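Local coordinates for protein beta-galactosidase (Bacillus circulans subsp. alkalophilus, PDB 3TTY) that hydrolyses terminal beta-D-galactosyl residues of beta-galactosides, pairing a TIM-barrel catalytic domain that holds galactose with a trimerisation domain, at residues C543-D548 with A586-A591; E516-L521 with G562-K567; N425-Y430 with I457-Y462. One frame throughout, in Å; residues are numbered along the deposited sequence.

Contact 1 (C543-D548 with A586-A591); sequences CGILCD and ASSPDA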
loop_
_atom_site.group_PDB
_atom_site.type_symbol
_atom_site.label_atom_id
_atom_site.label_comp_id
_atom_site.label_asym_id
_atom_site.label_seq_id
_atom_site.Cartn_x
_atom_site.Cartn_y
_atom_site.Cartn_z
ATOM N N CYS A 543 -18.376 -12.920 -21.716
ATOM C CA CYS A 543 -17.032 -13.401 -21.427
ATOM C C CYS A 543 -16.148 -12.201 -21.159
ATOM O O CYS A 543 -16.531 -11.078 -21.461
ATOM C CB CYS A 543 -16.477 -14.231 -22.585
ATOM S SG CYS A 543 -16.161 -13.272 -24.083
ATOM N N GLY A 544 -14.965 -12.429 -20.599
ATOM C CA GLY A 544 -14.135 -11.317 -20.184
ATOM C C GLY A 544 -12.673 -11.610 -19.909
ATOM O O GLY A 544 -12.164 -12.692 -20.200
ATOM N N ILE A 545 -12.007 -10.608 -19.344
ATOM C CA ILE A 545 -10.610 -10.699 -18.948
ATOM C C ILE A 545 -9.675 -10.726 -20.150
ATOM O O ILE A 545 -9.017 -9.728 -20.436
ATOM C CB ILE A 545 -10.360 -11.874 -18.004
ATOM C CG1 ILE A 545 -11.389 -11.855 -16.871
ATOM C CG2 ILE A 545 -8.948 -11.793 -17.433
ATOM C CD1 ILE A 545 -11.092 -12.838 -15.742
ATOM N N LEU A 546 -9.612 -11.847 -20.859
ATOM C CA LEU A 546 -8.805 -11.902 -22.078
ATOM C C LEU A 546 -9.588 -12.488 -23.239
ATOM O O LEU A 546 -10.399 -13.382 -23.054
ATOM C CB LEU A 546 -7.514 -12.701 -21.852
ATOM C CG LEU A 546 -6.420 -12.024 -21.018
ATOM C CD1 LEU A 546 -5.644 -13.040 -20.178
ATOM C CD2 LEU A 546 -5.478 -11.208 -21.889
ATOM N N CYS A 547 -9.333 -11.988 -24.439
ATOM C CA CYS A 547 -9.969 -12.518 -25.638
ATOM C C CYS A 547 -8.905 -12.920 -26.642
ATOM O O CYS A 547 -8.187 -12.070 -27.168
ATOM C CB CYS A 547 -10.909 -11.486 -26.267
ATOM S SG CYS A 547 -12.392 -11.085 -25.286
ATOM N N ASP A 548 -8.798 -14.219 -26.898
ATOM C CA ASP A 548 -7.921 -14.711 -27.953
ATOM C C ASP A 548 -8.568 -14.485 -29.316
ATOM O O ASP A 548 -9.732 -14.821 -29.509
ATOM C CB ASP A 548 -7.663 -16.205 -27.760
ATOM C CG ASP A 548 -6.193 -16.526 -27.608
ATOM O OD1 ASP A 548 -5.363 -15.618 -27.858
ATOM O OD2 ASP A 548 -5.870 -17.684 -27.255
ATOM N N ALA A 586 -11.775 -19.471 -26.175
ATOM C CA ALA A 586 -10.886 -18.332 -26.448
ATOM C C ALA A 586 -11.011 -17.156 -25.493
ATOM O O ALA A 586 -10.311 -16.164 -25.641
ATOM C CB ALA A 586 -11.045 -17.852 -27.900
ATOM N N SER A 587 -11.907 -17.256 -24.519
ATOM C CA SER A 587 -12.055 -16.194 -23.534
ATOM C C SER A 587 -12.419 -16.802 -22.189
ATOM O O SER A 587 -12.566 -18.023 -22.072
ATOM C CB SER A 587 -13.121 -15.192 -23.980
ATOM O OG SER A 587 -13.066 -14.008 -23.221
ATOM N N SER A 588 -12.524 -15.961 -21.171
ATOM C CA SER A 588 -12.979 -16.407 -19.861
ATOM C C SER A 588 -14.472 -16.159 -19.775
ATOM O O SER A 588 -14.918 -15.001 -19.679
ATOM C CB SER A 588 -12.267 -15.660 -18.737
ATOM O OG SER A 588 -12.579 -16.255 -17.486
ATOM N N PRO A 589 -15.255 -17.244 -19.814
ATOM C CA PRO A 589 -16.707 -17.159 -19.977
ATOM C C PRO A 589 -17.452 -17.138 -18.641
ATOM O O PRO A 589 -16.931 -17.653 -17.648
ATOM C CB PRO A 589 -17.043 -18.448 -20.750
ATOM C CG PRO A 589 -15.738 -19.288 -20.765
ATOM C CD PRO A 589 -14.809 -18.643 -19.774
ATOM N N ASP A 590 -18.651 -16.552 -18.627
ATOM C CA ASP A 590 -19.487 -16.553 -17.425
ATOM C C ASP A 590 -19.923 -17.959 -17.025
ATOM O O ASP A 590 -19.697 -18.930 -17.756
ATOM C CB ASP A 590 -20.705 -15.630 -17.576
ATOM C CG ASP A 590 -21.718 -16.132 -18.603
ATOM O OD1 ASP A 590 -21.889 -17.363 -18.767
ATOM O OD2 ASP A 590 -22.365 -15.271 -19.234
ATOM N N ALA A 591 -20.555 -18.052 -15.862
ATOM C CA ALA A 591 -20.846 -19.330 -15.234
ATOM C C ALA A 591 -21.924 -20.112 -15.969
ATOM O O ALA A 591 -21.910 -21.349 -15.982
ATOM C CB ALA A 591 -21.242 -19.123 -13.763
#
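G544 and S588 pair across a short antiparallel ladder in which strand 587-589 forms an edge strand of the mixed sheet of the trimerisation domain, next to strand 540-544. G544 N donates to S588 O at 2.7 Å with an N-H...O angle of 148°, while the return bond from S588 N to G544 O is weak at 3.4 Å. C543 and P589 form the adjoining non-hydrogen-bonded pair, their CA atoms 4.0 Å apart. At I545 the chain turns a corner, and strand 546-552 leaves to pair with strand 512-519 in a separate two-stranded sheet. The S587 hydroxyl bridges this corner. Its OG stands anti to the backbone N (chi1 -166°) and donates to L546 O at 2.7 Å, approaching tilted from the carbonyl plane. The same OG lies beside both sulfurs, 3.3 Å from C543 SG and 3.6 Å from C547 SG, which places the hydroxyl against both thiols. An alanine in place of S587 would probably leave L546 O without its hydroxyl donor and leave a small gap beside the two cysteine sulfurs. Farther along, A586 and D548 come together through their CB atoms, 3.8 Å apart. The second shell fixes the ends: the D548 carboxylate takes its hydrogen bond from Y584 OH through OD2, Y561 packs on C547 and A586, and S588 OG bonds to E426 and K429 of helix 423-435. D590 is the N-cap of helix 591-604, its OD1 receiving F593 N. At the end of the contact away from that cap, D548 N meets A586 O at 2.8 Å, nearly straight at 171° and in the carbonyl plane.

Contact 2 (E516-L521 with G562-K567); sequences EIDALL and GADYYK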
loop_
_atom_site.group_PDB
_atom_site.type_symbol
_atom_site.label_atom_id
_atom_site.label_comp_id
_atom_site.label_asym_id
_atom_site.label_seq_id
_atom_site.Cartn_x
_atom_site.Cartn_y
_atom_site.Cartn_z
ATOM N N GLU A 516 -3.487 -13.297 -32.006
ATOM C CA GLU A 516 -3.129 -12.296 -30.997
ATOM C C GLU A 516 -4.117 -12.340 -29.840
ATOM O O GLU A 516 -5.214 -12.879 -29.974
ATOM C CB GLU A 516 -3.072 -10.881 -31.594
ATOM C CG GLU A 516 -4.397 -10.381 -32.170
ATOM C CD GLU A 516 -4.264 -9.020 -32.812
ATOM O OE1 GLU A 516 -5.292 -8.456 -33.233
ATOM O OE2 GLU A 516 -3.124 -8.513 -32.909
ATOM N N ILE A 517 -3.731 -11.776 -28.704
ATOM C CA ILE A 517 -4.609 -11.809 -27.550
ATOM C C ILE A 517 -4.902 -10.392 -27.044
ATOM O O ILE A 517 -4.006 -9.545 -26.971
ATOM C CB ILE A 517 -4.048 -12.722 -26.425
ATOM C CG1 ILE A 517 -5.173 -13.156 -25.476
ATOM C CG2 ILE A 517 -2.887 -12.036 -25.691
ATOM C CD1 ILE A 517 -4.761 -14.226 -24.466
ATOM N N ASP A 518 -6.167 -10.144 -26.717
ATOM C CA ASP A 518 -6.618 -8.831 -26.276
ATOM C C ASP A 518 -6.990 -8.800 -24.784
ATOM O O ASP A 518 -7.830 -9.574 -24.325
ATOM C CB ASP A 518 -7.813 -8.398 -27.114
ATOM C CG ASP A 518 -8.260 -6.991 -26.798
ATOM O OD1 ASP A 518 -7.379 -6.140 -26.546
ATOM O OD2 ASP A 518 -9.486 -6.748 -26.787
ATOM N N ALA A 519 -6.358 -7.902 -24.033
ATOM C CA ALA A 519 -6.676 -7.723 -22.620
ATOM C C ALA A 519 -7.793 -6.688 -22.434
ATOM O O ALA A 519 -7.679 -5.552 -22.890
ATOM C CB ALA A 519 -5.435 -7.309 -21.846
ATOM N N LEU A 520 -8.878 -7.085 -21.776
ATOM C CA LEU A 520 -9.970 -6.149 -21.505
ATOM C C LEU A 520 -9.697 -5.309 -20.256
ATOM O O LEU A 520 -9.242 -5.825 -19.227
ATOM C CB LEU A 520 -11.304 -6.896 -21.358
ATOM C CG LEU A 520 -11.701 -7.761 -22.563
ATOM C CD1 LEU A 520 -13.126 -8.266 -22.411
ATOM C CD2 LEU A 520 -11.519 -7.001 -23.880
ATOM N N LEU A 521 -9.973 -4.012 -20.347
ATOM C CA LEU A 521 -9.902 -3.156 -19.173
ATOM C C LEU A 521 -11.007 -3.581 -18.205
ATOM O O LEU A 521 -12.007 -4.161 -18.629
ATOM C CB LEU A 521 -10.045 -1.687 -19.577
ATOM C CG LEU A 521 -8.748 -0.914 -19.848
ATOM C CD1 LEU A 521 -7.836 -1.661 -20.815
ATOM C CD2 LEU A 521 -9.045 0.489 -20.369
ATOM N N GLY A 562 -19.161 -11.381 -30.132
ATOM C CA GLY A 562 -20.309 -10.562 -30.459
ATOM C C GLY A 562 -20.008 -9.093 -30.665
ATOM O O GLY A 562 -20.846 -8.373 -31.202
ATOM N N ALA A 563 -18.825 -8.646 -30.246
ATOM C CA ALA A 563 -18.503 -7.223 -30.260
ATOM C C ALA A 563 -17.030 -6.953 -30.527
ATOM O O ALA A 563 -16.225 -7.887 -30.635
ATOM C CB ALA A 563 -18.920 -6.578 -28.947
ATOM N N ASP A 564 -16.687 -5.666 -30.629
ATOM C CA ASP A 564 -15.298 -5.248 -30.791
ATOM C C ASP A 564 -14.778 -5.635 -32.177
ATOM O O ASP A 564 -15.492 -6.281 -32.944
ATOM C CB ASP A 564 -14.430 -5.860 -29.681
ATOM C CG ASP A 564 -13.527 -4.838 -29.017
ATOM O OD1 ASP A 564 -13.077 -3.908 -29.718
ATOM O OD2 ASP A 564 -13.277 -4.961 -27.796
ATOM N N TYR A 565 -13.543 -5.248 -32.498
ATOM C CA TYR A 565 -13.005 -5.466 -33.849
ATOM C C TYR A 565 -12.891 -6.934 -34.260
ATOM O O TYR A 565 -12.824 -7.239 -35.455
ATOM C CB TYR A 565 -11.665 -4.752 -34.048
ATOM C CG TYR A 565 -10.483 -5.402 -33.361
ATOM C CD1 TYR A 565 -10.208 -5.159 -32.022
ATOM C CD2 TYR A 565 -9.636 -6.253 -34.059
ATOM C CE1 TYR A 565 -9.126 -5.749 -31.400
ATOM C CE2 TYR A 565 -8.555 -6.853 -33.447
ATOM C CZ TYR A 565 -8.303 -6.599 -32.118
ATOM O OH TYR A 565 -7.226 -7.197 -31.514
ATOM N N TYR A 566 -12.867 -7.843 -33.288
ATOM C CA TYR A 566 -12.844 -9.271 -33.613
ATOM C C TYR A 566 -14.234 -9.918 -33.640
ATOM O O TYR A 566 -14.364 -11.143 -33.693
ATOM C CB TYR A 566 -11.906 -10.049 -32.697
ATOM C CG TYR A 566 -11.828 -9.561 -31.266
ATOM C CD1 TYR A 566 -12.595 -10.145 -30.261
ATOM C CD2 TYR A 566 -10.955 -8.548 -30.916
ATOM C CE1 TYR A 566 -12.499 -9.715 -28.946
ATOM C CE2 TYR A 566 -10.850 -8.114 -29.609
ATOM C CZ TYR A 566 -11.621 -8.693 -28.627
ATOM O OH TYR A 566 -11.500 -8.237 -27.329
ATOM N N LYS A 567 -15.266 -9.085 -33.612
ATOM C CA LYS A 567 -16.627 -9.566 -33.727
ATOM C C LYS A 567 -16.756 -10.562 -34.871
ATOM O O LYS A 567 -16.273 -10.313 -35.972
ATOM C CB LYS A 567 -17.575 -8.390 -33.963
ATOM C CG LYS A 567 -19.028 -8.801 -34.176
ATOM C CD LYS A 567 -19.877 -7.595 -34.531
ATOM C CE LYS A 567 -21.349 -7.960 -34.616
ATOM N NZ LYS A 567 -22.183 -6.730 -34.766
#
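The type I beta turn D564-K567, in the loop between strands 556-561 and 570-577 of the trimerisation domain, carries Y565 and Y566 to the acidic side chains of strand 512-519. Y566 OH donates to D518 OD2 at 2.6 Å, using the anti lone pair, the one away from OD1. The two side chains cross at about a right angle, carboxylate and ring planes 73° apart, and OD2 lies at the ring edge near its plane. D518 CG stands anti to the backbone N (chi1 -175°), on a side chain that starts out toward the turn. The methyl L520 CD2 packs 3.7 Å from the phenol oxygen, Y566 OH. E516 and Y565 instead meet tip to tip: the glutamate is extended beyond CG, and Y565 OH donates to OE1 at 2.9 Å from above the carboxylate plane. That same OE1 also forms a salt bridge with R371 of the second subunit. D564 OD2 lies 4.3 Å from D518 OD2, a closeness of like charges probably eased by R323 of the second subunit, which forms salt bridges with OD1 of both aspartates. The contact therefore lies at the subunit interface, where the tyrosines bond to acids that also serve the neighbouring chain. Within the turn, K567 N returns to D564 O at 2.9 Å, and Y565 N bonds to D564 OD1 at 3.1 Å. The Y566 edge lies over one face of Y565, with Y566 CD2 3.3 Å above the Y565 ring plane, offset toward the rim.

Contact 3 (N425-Y430 with I457-Y462); sequences NEVHKY and IAPVMY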
loop_
_atom_site.group_PDB
_atom_site.type_symbol
_atom_site.label_atom_id
_atom_site.label_comp_id
_atom_site.label_asym_id
_atom_site.label_seq_id
_atom_site.Cartn_x
_atom_site.Cartn_y
_atom_site.Cartn_z
ATOM N N ASN A 425 -8.027 -18.697 -10.128
ATOM C CA ASN A 425 -9.424 -18.314 -10.353
ATOM C C ASN A 425 -9.999 -19.006 -11.597
ATOM O O ASN A 425 -11.114 -19.534 -11.568
ATOM C CB ASN A 425 -9.597 -16.790 -10.471
ATOM C CG ASN A 425 -9.603 -16.084 -9.111
ATOM O OD1 ASN A 425 -9.573 -14.851 -9.041
ATOM N ND2 ASN A 425 -9.631 -16.860 -8.029
ATOM N N GLU A 426 -9.236 -18.991 -12.690
ATOM C CA GLU A 426 -9.653 -19.654 -13.924
ATOM C C GLU A 426 -9.797 -21.153 -13.727
ATOM O O GLU A 426 -10.789 -21.731 -14.148
ATOM C CB GLU A 426 -8.691 -19.355 -15.075
ATOM C CG GLU A 426 -8.568 -17.884 -15.389
ATOM C CD GLU A 426 -9.896 -17.259 -15.805
ATOM O OE1 GLU A 426 -10.536 -17.751 -16.767
ATOM O OE2 GLU A 426 -10.304 -16.270 -15.161
ATOM N N VAL A 427 -8.823 -21.788 -13.080
ATOM C CA VAL A 427 -8.932 -23.224 -12.845
ATOM C C VAL A 427 -10.215 -23.517 -12.058
ATOM O O VAL A 427 -10.952 -24.450 -12.377
ATOM C CB VAL A 427 -7.693 -23.815 -12.115
ATOM C CG1 VAL A 427 -7.964 -25.252 -11.682
ATOM C CG2 VAL A 427 -6.457 -23.780 -13.012
ATOM N N HIS A 428 -10.489 -22.694 -11.047
ATOM C CA HIS A 428 -11.689 -22.843 -10.232
ATOM C C HIS A 428 -13.003 -22.619 -10.999
ATOM O O HIS A 428 -14.005 -23.266 -10.708
ATOM C CB HIS A 428 -11.624 -21.934 -8.993
ATOM C CG HIS A 428 -12.844 -22.006 -8.125
ATOM N ND1 HIS A 428 -13.682 -20.930 -7.921
ATOM C CD2 HIS A 428 -13.376 -23.036 -7.416
ATOM C CE1 HIS A 428 -14.675 -21.290 -7.129
ATOM N NE2 HIS A 428 -14.510 -22.563 -6.809
ATOM N N LYS A 429 -13.014 -21.712 -11.971
ATOM C CA LYS A 429 -14.244 -21.481 -12.738
ATOM C C LYS A 429 -14.695 -22.777 -13.394
ATOM O O LYS A 429 -15.894 -23.048 -13.493
ATOM C CB LYS A 429 -14.063 -20.396 -13.799
ATOM C CG LYS A 429 -13.941 -18.993 -13.242
ATOM C CD LYS A 429 -13.602 -18.001 -14.339
ATOM C CE LYS A 429 -13.586 -16.587 -13.789
ATOM N NZ LYS A 429 -12.969 -15.642 -14.732
ATOM N N TYR A 430 -13.731 -23.581 -13.837
ATOM C CA TYR A 430 -14.052 -24.844 -14.495
ATOM C C TYR A 430 -14.425 -25.900 -13.466
ATOM O O TYR A 430 -15.357 -26.681 -13.674
ATOM C CB TYR A 430 -12.896 -25.318 -15.394
ATOM C CG TYR A 430 -12.886 -24.611 -16.736
ATOM C CD1 TYR A 430 -13.553 -25.148 -17.838
ATOM C CD2 TYR A 430 -12.254 -23.389 -16.892
ATOM C CE1 TYR A 430 -13.573 -24.482 -19.058
ATOM C CE2 TYR A 430 -12.265 -22.728 -18.100
ATOM C CZ TYR A 430 -12.918 -23.276 -19.182
ATOM O OH TYR A 430 -12.921 -22.599 -20.385
ATOM N N ILE A 457 -9.576 -31.349 -18.635
ATOM C CA ILE A 457 -9.657 -29.902 -18.794
ATOM C C ILE A 457 -8.404 -29.210 -18.251
ATOM O O ILE A 457 -7.989 -29.442 -17.111
ATOM C CB ILE A 457 -10.935 -29.346 -18.123
ATOM C CG1 ILE A 457 -12.155 -30.159 -18.562
ATOM C CG2 ILE A 457 -11.140 -27.877 -18.454
ATOM C CD1 ILE A 457 -13.445 -29.732 -17.903
ATOM N N ALA A 458 -7.802 -28.365 -19.081
ATOM C CA ALA A 458 -6.565 -27.669 -18.715
ATOM C C ALA A 458 -6.714 -26.166 -18.921
ATOM O O ALA A 458 -6.356 -25.637 -19.974
ATOM C CB ALA A 458 -5.390 -28.203 -19.529
ATOM N N PRO A 459 -7.260 -25.474 -17.914
ATOM C CA PRO A 459 -7.428 -24.021 -17.984
ATOM C C PRO A 459 -6.069 -23.321 -18.021
ATOM O O PRO A 459 -5.229 -23.572 -17.163
ATOM C CB PRO A 459 -8.166 -23.696 -16.679
ATOM C CG PRO A 459 -8.817 -24.993 -16.268
ATOM C CD PRO A 459 -7.833 -26.040 -16.681
ATOM N N VAL A 460 -5.863 -22.479 -19.027
ATOM C CA VAL A 460 -4.656 -21.667 -19.156
ATOM C C VAL A 460 -3.379 -22.480 -18.976
ATOM O O VAL A 460 -2.582 -22.205 -18.078
ATOM C CB VAL A 460 -4.662 -20.506 -18.149
ATOM C CG1 VAL A 460 -3.708 -19.424 -18.587
ATOM C CG2 VAL A 460 -6.063 -19.934 -18.012
ATOM N N MET A 461 -3.202 -23.493 -19.826
ATOM C CA MET A 461 -1.984 -24.287 -19.840
ATOM C C MET A 461 -0.957 -23.495 -20.637
ATOM O O MET A 461 -0.563 -23.869 -21.750
ATOM C CB MET A 461 -2.235 -25.672 -20.453
ATOM C CG MET A 461 -1.138 -26.711 -20.168
ATOM S SD MET A 461 -0.670 -26.816 -18.420
ATOM C CE MET A 461 -2.231 -27.339 -17.690
ATOM N N TYR A 462 -0.571 -22.371 -20.045
ATOM C CA TYR A 462 0.416 -21.450 -20.570
ATOM C C TYR A 462 1.754 -22.137 -20.817
ATOM O O TYR A 462 2.307 -22.053 -21.916
ATOM C CB TYR A 462 0.565 -20.298 -19.576
ATOM C CG TYR A 462 1.723 -19.353 -19.802
ATOM C CD1 TYR A 462 1.677 -18.373 -20.799
ATOM C CD2 TYR A 462 2.845 -19.400 -18.980
ATOM C CE1 TYR A 462 2.741 -17.490 -20.980
ATOM C CE2 TYR A 462 3.895 -18.526 -19.151
ATOM C CZ TYR A 462 3.847 -17.576 -20.148
ATOM O OH TYR A 462 4.912 -16.707 -20.294
#
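The Y430 ring meets I457 and P459 obliquely, one at each delta carbon: I457 CG2 lies 3.7 Å from Y430 CD1, and P459 CG lies 3.8 Å from Y430 CD2. At the ring edge, in plane, is E426 O, one turn earlier in the same helix. Y430 and P459 slide past each other in opposite directions, and Y430 CG stands anti to the carbonyl carbon, beside the backbone N (chi1 -80°), within packing distance of both I457 CG2 and P459 CG. A second flat group, the E426 carboxylate, is met by K429 NZ on the syn side of OE2 at 2.8 Å in a salt bridge within the helix. E426 is bent at chi2 (-61°), and its OE1 hydrogen-bonds to S588 OG, a partner from outside the two segments. Its apolar base faces the other segment, CB lying 4.0 Å from V460 CG2. P459 is the centre of the packing: its CB lies 4.0 Å from V427 CG2, the two side chains crossing at about a right angle, while its CG reaches V427 CA at 3.9 Å. No hydrogen bond spans the two segments; the fit is made by apolar carbons. This is helix-on-sheet packing in the alpha/beta part of the trimerisation domain. Helix 423-435 precedes strand 441-444, which lies parallel to 399-402, and it covers the place where strand 455-458 runs out into the loop of P459 and V460. Neighbouring elements surround the contact: V460 touches L411 of helix 405-413, Y430 touches T485 of strand 481-485, and helix 591-604 packs against the same layer, L594 on Y430 and I598 on I457.

Overall arrangement
From the N terminus, contact 3 comes first: it closes the loop from helix 423-435 through strand 441-444 to the end of strand 455-458, before the other two begin. Contacts 1 and 2 then cross, their segments alternating as 516-521, 543-548, 562-567 and 586-591. Contact 2 brings the loop after strand 556-561 to strand 512-519. Contact 1 sets strand 587-589 beside the corner between strands 540-544 and 546-552, and the latter pairs directly with 512-519. Contact 1 thus touches both others, with I545 CD1 resting on E426 and K429. Contacts 2 and 3 remain about 8 Å apart at their nearest atoms.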